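Alcohol dehydrogenase, zinc-containing (Streptococcus pneumoniae serotype 2, PDB 5YLN) binds zinc and probably oxidises alcohols with NAD+, as a member of the zinc-containing alcohol dehydrogenase family. Local coordinates at residues A[86-91]-A[128-133]; A[186-191]-A[210-215]. All coordinates share one frame; numbering follows the deposited sequence.

Contact 1. Residues A[86-91]-A[128-133]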
ATOM      1  N   VAL A  86     -18.833  17.161 -25.752  1.00 36.11           N
ATOM      2  CA  VAL A  86     -17.740  16.435 -25.107  1.00 45.29           C
ATOM      3  C   VAL A  86     -17.834  16.469 -23.582  1.00 44.28           C
ATOM      4  O   VAL A  86     -18.455  17.354 -22.984  1.00 44.53           O
ATOM      5  CB  VAL A  86     -16.357  16.957 -25.576  1.00 54.37           C
ATOM      6  CG1 VAL A  86     -16.136  16.643 -27.074  1.00 76.90           C
ATOM      7  CG2 VAL A  86     -16.208  18.432 -25.286  1.00 56.11           C
ATOM      8  N   LEU A  87     -17.245  15.449 -22.968  1.00 34.83           N
ATOM      9  CA  LEU A  87     -17.026  15.382 -21.533  1.00 32.82           C
ATOM     10  C   LEU A  87     -15.672  15.980 -21.177  1.00 32.78           C
ATOM     11  O   LEU A  87     -14.685  15.795 -21.897  1.00 41.99           O
ATOM     12  CB  LEU A  87     -17.095  13.932 -21.051  1.00 40.09           C
ATOM     13  CG  LEU A  87     -16.440  13.614 -19.701  1.00 42.47           C
ATOM     14  CD1 LEU A  87     -17.378  13.834 -18.516  1.00 42.78           C
ATOM     15  CD2 LEU A  87     -15.841  12.206 -19.698  1.00 40.32           C
ATOM     16  N   ILE A  88     -15.624  16.694 -20.054  1.00 40.72           N
ATOM     17  CA  ILE A  88     -14.394  17.297 -19.556  1.00 33.60           C
ATOM     18  C   ILE A  88     -14.010  16.577 -18.271  1.00 32.76           C
ATOM     19  O   ILE A  88     -14.771  16.581 -17.291  1.00 33.98           O
ATOM     20  CB  ILE A  88     -14.533  18.806 -19.313  1.00 40.51           C
ATOM     21  CG1 ILE A  88     -15.289  19.483 -20.466  1.00 44.66           C
ATOM     22  CG2 ILE A  88     -13.152  19.433 -19.142  1.00 27.84           C
ATOM     23  CD1 ILE A  88     -16.482  20.270 -20.014  1.00 32.93           C
ATOM     24  N   SER A  89     -12.825  15.970 -18.282  1.00 28.58           N
ATOM     25  CA  SER A  89     -12.280  15.339 -17.089  1.00 35.40           C
ATOM     26  C   SER A  89     -11.873  16.387 -16.056  1.00 33.18           C
ATOM     27  O   SER A  89     -11.499  17.512 -16.394  1.00 36.48           O
ATOM     28  CB  SER A  89     -11.071  14.466 -17.472  1.00 33.41           C
ATOM     29  OG  SER A  89     -10.321  14.108 -16.337  1.00 37.62           O
ATOM     30  N   CYS A  90     -11.941  16.008 -14.779  1.00 31.81           N
ATOM     31  CA  CYS A  90     -11.498  16.921 -13.730  1.00 29.43           C
ATOM     32  C   CYS A  90      -9.989  17.129 -13.734  1.00 33.03           C
ATOM     33  O   CYS A  90      -9.505  18.065 -13.087  1.00 35.18           O
ATOM     34  CB  CYS A  90     -11.960  16.421 -12.353  1.00 33.88           C
ATOM     35  SG  CYS A  90     -11.281  14.808 -11.847  1.00 33.62           S
ATOM     36  N   VAL A  91      -9.243  16.313 -14.475  1.00 33.76           N
ATOM     37  CA  VAL A  91      -7.786  16.327 -14.483  1.00 32.84           C
ATOM     38  C   VAL A  91      -7.297  16.696 -15.878  1.00 36.72           C
ATOM     39  O   VAL A  91      -7.751  16.111 -16.866  1.00 31.54           O
ATOM     40  CB  VAL A  91      -7.229  14.952 -14.060  1.00 42.76           C
ATOM     41  CG1 VAL A  91      -5.775  14.813 -14.478  1.00 42.35           C
ATOM     42  CG2 VAL A  91      -7.397  14.753 -12.545  1.00 48.79           C
ATOM     43  N   LEU A 128     -15.498  27.680 -20.282  1.00 32.16           N
ATOM     44  CA  LEU A 128     -14.345  27.116 -19.601  1.00 30.73           C
ATOM     45  C   LEU A 128     -13.164  27.077 -20.559  1.00 42.51           C
ATOM     46  O   LEU A 128     -13.284  26.556 -21.669  1.00 30.46           O
ATOM     47  CB  LEU A 128     -14.673  25.707 -19.092  1.00 30.09           C
ATOM     48  CG  LEU A 128     -13.514  24.843 -18.589  1.00 34.44           C
ATOM     49  CD1 LEU A 128     -13.017  25.372 -17.246  1.00 32.63           C
ATOM     50  CD2 LEU A 128     -13.957  23.389 -18.484  1.00 28.94           C
ATOM     51  N   ARG A 129     -12.022  27.608 -20.135  1.00 38.97           N
ATOM     52  CA  ARG A 129     -10.782  27.337 -20.841  1.00 38.20           C
ATOM     53  C   ARG A 129     -10.282  25.959 -20.427  1.00 38.63           C
ATOM     54  O   ARG A 129     -10.126  25.677 -19.231  1.00 31.17           O
ATOM     55  CB  ARG A 129      -9.720  28.396 -20.552  1.00 32.37           C
ATOM     56  CG  ARG A 129      -8.334  27.893 -20.925  1.00 38.49           C
ATOM     57  CD  ARG A 129      -7.246  28.925 -20.770  1.00 40.35           C
ATOM     58  NE  ARG A 129      -5.975  28.325 -21.179  1.00 38.95           N
ATOM     59  CZ  ARG A 129      -5.042  27.896 -20.335  1.00 42.11           C
ATOM     60  NH1 ARG A 129      -5.221  28.024 -19.020  1.00 30.42           N
ATOM     61  NH2 ARG A 129      -3.933  27.329 -20.805  1.00 36.67           N
ATOM     62  N   VAL A 130     -10.043  25.096 -21.406  1.00 29.41           N
ATOM     63  CA  VAL A 130      -9.589  23.735 -21.151  1.00 32.77           C
ATOM     64  C   VAL A 130      -8.156  23.601 -21.664  1.00 31.09           C
ATOM     65  O   VAL A 130      -7.942  23.551 -22.882  1.00 37.92           O
ATOM     66  CB  VAL A 130     -10.507  22.714 -21.824  1.00 36.21           C
ATOM     67  CG1 VAL A 130     -10.007  21.307 -21.560  1.00 29.05           C
ATOM     68  CG2 VAL A 130     -11.919  22.920 -21.354  1.00 33.65           C
ATOM     69  N   PRO A 131      -7.148  23.521 -20.790  1.00 37.47           N
ATOM     70  CA  PRO A 131      -5.785  23.228 -21.265  1.00 34.64           C
ATOM     71  C   PRO A 131      -5.690  21.797 -21.779  1.00 34.07           C
ATOM     72  O   PRO A 131      -6.434  20.920 -21.342  1.00 34.89           O
ATOM     73  CB  PRO A 131      -4.910  23.417 -20.018  1.00 33.36           C
ATOM     74  CG  PRO A 131      -5.827  23.993 -18.941  1.00 36.79           C
ATOM     75  CD  PRO A 131      -7.222  23.566 -19.321  1.00 32.34           C
ATOM     76  N   HIS A 132      -4.781  21.585 -22.737  1.00 37.58           N
ATOM     77  CA  HIS A 132      -4.505  20.260 -23.311  1.00 32.82           C
ATOM     78  C   HIS A 132      -5.781  19.545 -23.733  1.00 35.20           C
ATOM     79  O   HIS A 132      -6.062  18.421 -23.304  1.00 34.07           O
ATOM     80  CB  HIS A 132      -3.719  19.403 -22.331  1.00 30.82           C
ATOM     81  CG  HIS A 132      -2.438  20.029 -21.889  1.00 35.26           C
ATOM     82  ND1 HIS A 132      -1.450  20.402 -22.774  1.00 43.23           N
ATOM     83  CD2 HIS A 132      -1.990  20.369 -20.655  1.00 40.00           C
ATOM     84  CE1 HIS A 132      -0.447  20.945 -22.105  1.00 40.09           C
ATOM     85  NE2 HIS A 132      -0.747  20.930 -20.818  1.00 38.58           N
ATOM     86  N   ALA A 133      -6.557  20.213 -24.592  1.00 37.19           N
ATOM     87  CA  ALA A 133      -7.900  19.739 -24.920  1.00 36.37           C
ATOM     88  C   ALA A 133      -7.878  18.336 -25.509  1.00 42.71           C
ATOM     89  O   ALA A 133      -8.773  17.529 -25.233  1.00 41.80           O
ATOM     90  CB  ALA A 133      -8.578  20.707 -25.887  1.00 30.37           C
TER

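Contact 2. Residues A[186-191]-A[210-215]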
ATOM      1  N   ALA A 186     -20.414   5.903  -5.346  1.00 29.14           N
ATOM      2  CA  ALA A 186     -19.751   5.742  -6.635  1.00 30.52           C
ATOM      3  C   ALA A 186     -18.822   4.529  -6.633  1.00 33.09           C
ATOM      4  O   ALA A 186     -18.772   3.770  -7.611  1.00 34.10           O
ATOM      5  CB  ALA A 186     -18.980   7.015  -6.979  1.00 30.32           C
ATOM      6  N   ALA A 187     -18.080   4.337  -5.541  1.00 30.15           N
ATOM      7  CA  ALA A 187     -17.254   3.141  -5.390  1.00 34.25           C
ATOM      8  C   ALA A 187     -18.108   1.877  -5.330  1.00 35.12           C
ATOM      9  O   ALA A 187     -17.708   0.820  -5.838  1.00 29.74           O
ATOM     10  CB  ALA A 187     -16.406   3.261  -4.127  1.00 26.89           C
ATOM     11  N   LEU A 188     -19.264   1.963  -4.667  1.00 30.28           N
ATOM     12  CA  LEU A 188     -20.181   0.836  -4.592  1.00 29.34           C
ATOM     13  C   LEU A 188     -20.636   0.398  -5.983  1.00 33.87           C
ATOM     14  O   LEU A 188     -20.682  -0.801  -6.283  1.00 35.12           O
ATOM     15  CB  LEU A 188     -21.377   1.219  -3.730  1.00 26.78           C
ATOM     16  CG  LEU A 188     -22.532   0.221  -3.635  1.00 32.70           C
ATOM     17  CD1 LEU A 188     -22.075  -1.126  -3.048  1.00 29.38           C
ATOM     18  CD2 LEU A 188     -23.662   0.826  -2.790  1.00 27.68           C
ATOM     19  N   LEU A 189     -20.972   1.360  -6.850  1.00 32.04           N
ATOM     20  CA  LEU A 189     -21.441   1.008  -8.188  1.00 31.13           C
ATOM     21  C   LEU A 189     -20.340   0.335  -9.001  1.00 31.09           C
ATOM     22  O   LEU A 189     -20.580  -0.670  -9.675  1.00 32.60           O
ATOM     23  CB  LEU A 189     -21.950   2.246  -8.926  1.00 25.92           C
ATOM     24  CG  LEU A 189     -23.225   2.855  -8.335  1.00 38.40           C
ATOM     25  CD1 LEU A 189     -23.552   4.138  -9.048  1.00 31.40           C
ATOM     26  CD2 LEU A 189     -24.379   1.880  -8.425  1.00 39.71           C
ATOM     27  N   THR A 190     -19.139   0.900  -8.985  1.00 27.79           N
ATOM     28  CA  THR A 190     -18.083   0.349  -9.821  1.00 32.52           C
ATOM     29  C   THR A 190     -17.449  -0.900  -9.225  1.00 31.38           C
ATOM     30  O   THR A 190     -16.875  -1.693  -9.978  1.00 33.60           O
ATOM     31  CB  THR A 190     -17.011   1.409 -10.100  1.00 36.16           C
ATOM     32  OG1 THR A 190     -16.400   1.832  -8.872  1.00 31.08           O
ATOM     33  CG2 THR A 190     -17.633   2.613 -10.801  1.00 44.17           C
ATOM     34  N   ALA A 191     -17.539  -1.104  -7.902  1.00 29.78           N
ATOM     35  CA  ALA A 191     -17.045  -2.352  -7.326  1.00 29.24           C
ATOM     36  C   ALA A 191     -17.828  -3.541  -7.847  1.00 31.05           C
ATOM     37  O   ALA A 191     -17.329  -4.669  -7.822  1.00 34.02           O
ATOM     38  CB  ALA A 191     -17.118  -2.347  -5.795  1.00 25.07           C
ATOM     39  N   GLU A 210     -29.711   2.675   3.595  1.00 46.64           N
ATOM     40  CA  GLU A 210     -30.828   2.159   2.809  1.00 44.57           C
ATOM     41  C   GLU A 210     -30.635   2.437   1.324  1.00 35.75           C
ATOM     42  O   GLU A 210     -30.909   1.575   0.485  1.00 37.37           O
ATOM     43  CB  GLU A 210     -32.148   2.762   3.296  1.00 45.85           C
ATOM     44  CG  GLU A 210     -32.780   2.005   4.449  1.00 44.77           C
ATOM     45  CD  GLU A 210     -33.127   0.564   4.085  1.00 60.34           C
ATOM     46  OE1 GLU A 210     -33.922   0.345   3.137  1.00 64.75           O
ATOM     47  OE2 GLU A 210     -32.601  -0.356   4.749  1.00 61.65           O
ATOM     48  N   THR A 211     -30.169   3.636   0.979  1.00 33.70           N
ATOM     49  CA  THR A 211     -29.856   3.919  -0.418  1.00 33.45           C
ATOM     50  C   THR A 211     -28.742   2.994  -0.921  1.00 38.24           C
ATOM     51  O   THR A 211     -28.764   2.549  -2.073  1.00 36.04           O
ATOM     52  CB  THR A 211     -29.465   5.395  -0.574  1.00 32.24           C
ATOM     53  OG1 THR A 211     -30.550   6.238  -0.163  1.00 44.85           O
ATOM     54  CG2 THR A 211     -29.101   5.720  -2.025  1.00 42.08           C
ATOM     55  N   ALA A 212     -27.770   2.676  -0.059  1.00 33.78           N
ATOM     56  CA  ALA A 212     -26.669   1.812  -0.481  1.00 36.05           C
ATOM     57  C   ALA A 212     -27.178   0.428  -0.876  1.00 30.14           C
ATOM     58  O   ALA A 212     -26.777  -0.124  -1.906  1.00 32.12           O
ATOM     59  CB  ALA A 212     -25.624   1.708   0.630  1.00 33.50           C
ATOM     60  N   LEU A 213     -28.073  -0.143  -0.065  1.00 33.53           N
ATOM     61  CA  LEU A 213     -28.713  -1.402  -0.435  1.00 39.55           C
ATOM     62  C   LEU A 213     -29.451  -1.273  -1.762  1.00 42.20           C
ATOM     63  O   LEU A 213     -29.406  -2.189  -2.591  1.00 46.67           O
ATOM     64  CB  LEU A 213     -29.664  -1.855   0.672  1.00 41.97           C
ATOM     65  CG  LEU A 213     -29.046  -2.178   2.044  1.00 39.27           C
ATOM     66  CD1 LEU A 213     -30.128  -2.586   3.047  1.00 36.59           C
ATOM     67  CD2 LEU A 213     -27.999  -3.259   1.939  1.00 38.71           C
ATOM     68  N   SER A 214     -30.112  -0.132  -1.994  1.00 41.78           N
ATOM     69  CA  SER A 214     -30.742   0.109  -3.290  1.00 39.38           C
ATOM     70  C   SER A 214     -29.730   0.053  -4.421  1.00 37.45           C
ATOM     71  O   SER A 214     -30.057  -0.371  -5.534  1.00 37.24           O
ATOM     72  CB  SER A 214     -31.437   1.475  -3.318  1.00 40.62           C
ATOM     73  OG  SER A 214     -32.759   1.370  -2.865  1.00 54.43           O
ATOM     74  N   PHE A 215     -28.517   0.540  -4.178  1.00 32.17           N
ATOM     75  CA  PHE A 215     -27.501   0.583  -5.221  1.00 32.69           C
ATOM     76  C   PHE A 215     -26.759  -0.745  -5.395  1.00 33.99           C
ATOM     77  O   PHE A 215     -25.873  -0.835  -6.253  1.00 38.44           O
ATOM     78  CB  PHE A 215     -26.488   1.695  -4.936  1.00 39.61           C
ATOM     79  CG  PHE A 215     -26.959   3.068  -5.304  1.00 39.24           C
ATOM     80  CD1 PHE A 215     -28.311   3.392  -5.295  1.00 41.72           C
ATOM     81  CD2 PHE A 215     -26.044   4.048  -5.664  1.00 37.77           C
ATOM     82  CE1 PHE A 215     -28.739   4.677  -5.631  1.00 44.05           C
ATOM     83  CE2 PHE A 215     -26.470   5.339  -5.999  1.00 40.52           C
ATOM     84  CZ  PHE A 215     -27.821   5.648  -5.982  1.00 38.62           C
TER

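Contact 1. Residues A[86-91]-A[128-133]
Ile88 meets Leu128 and Val130 in a small, buried, purely apolar contact inside the GroES-like domain, between Ile88 at the end of strand 85-88 and Leu128 and Val130 at the end of, and just past, strand 127-129. The two backbones stay well apart, 8.2 Å between the CA atoms of Ile88 and Val130, and no hydrogen bond joins the segments; methyl groups bridge the gap. One branch of the isoleucine does the work. Its CG2 stands anti to the backbone N and meets Leu128 CD2 tip to tip at 4.1 Å, while Val130 CG2 lies 4.3 Å from the same Ile88 CG2. The two segments bury about 102 Å² between them. Just past the strand, Ser89 OG accepts a nearly straight bond from Val91 N (3.1 Å, 169°), an ST turn that shapes the chain as it leaves the sheet. Val34 of strand 33-39 touches Ile88 and Val130 and bonds through its backbone to Leu128, and Ile36 of the same strand touches Ile88. Leu137 packs on Ile88 and Val130, so strands 33-39 and 137-139 of the same mixed sheet, with Met123 from a loop, pack around Ile88 and Val130.

Contact 2. Residues A[186-191]-A[210-215]
Leu188 and Leu189 of helix 182-191 pack on the C-terminal end of helix 206-214, where Ala212 and Phe215 receive them. Leu188 points at the partner helix with CG anti to its backbone N (chi1 174°), and chi2 of 60° leaves CD2 anti to CA, the branch that reaches farthest across the gap. That single methyl rests 3.7 Å from Phe215 CB and 4.0 Å from Ala212 CB, and it also comes within 3.4 Å of the carbonyl oxygen Ala212 O, so it sits against backbone as well as side chains. Leu189 starts out along the flank of its helix, yet its end swings nearer: CG lies beside the backbone N, and chi2 of 174° sends CD1 out in line and turns CD2 to the side, where it lies 3.9 Å from Phe215 CD2 and 3.8 Å from Phe215 O. The leucine meets the ring obliquely. Phe215 takes Leu188 at its CB and Leu189 at the ring. Lys318 adds a cation-pi contact to that ring, and Gln192 NE2 donates to both Leu188 O and Phe215 O, bridging the two segments. Beneath, Met201 of strand 198-203 touches both Leu188 and Ala212. Two neighbouring helices packed over a parallel sheet, with strand 198-203 running between them in sequence, are characteristic of the Rossmann fold, here in the Rossmann-type domain, away from the zinc sites.

How the contacts relate
Contact 1 closes before contact 2 opens along the chain, and the two lie on opposite sides of its centre, their own centres 28 Å apart and their nearest atoms about 12 Å apart without touching. Contact 1 is tied to the mixed sheet of the GroES-like domain, with Leu128 about 8 Å from His64, side chain to side chain, whereas contact 2 joins two helices packed on the six-stranded parallel sheet, away from the annotated sites. Each is a buried apolar contact within its own part of the enzyme. This matches the two-part build of the family, in which the GroES-like part carries the zinc sites and the Rossmann-type part would probably bind NAD+.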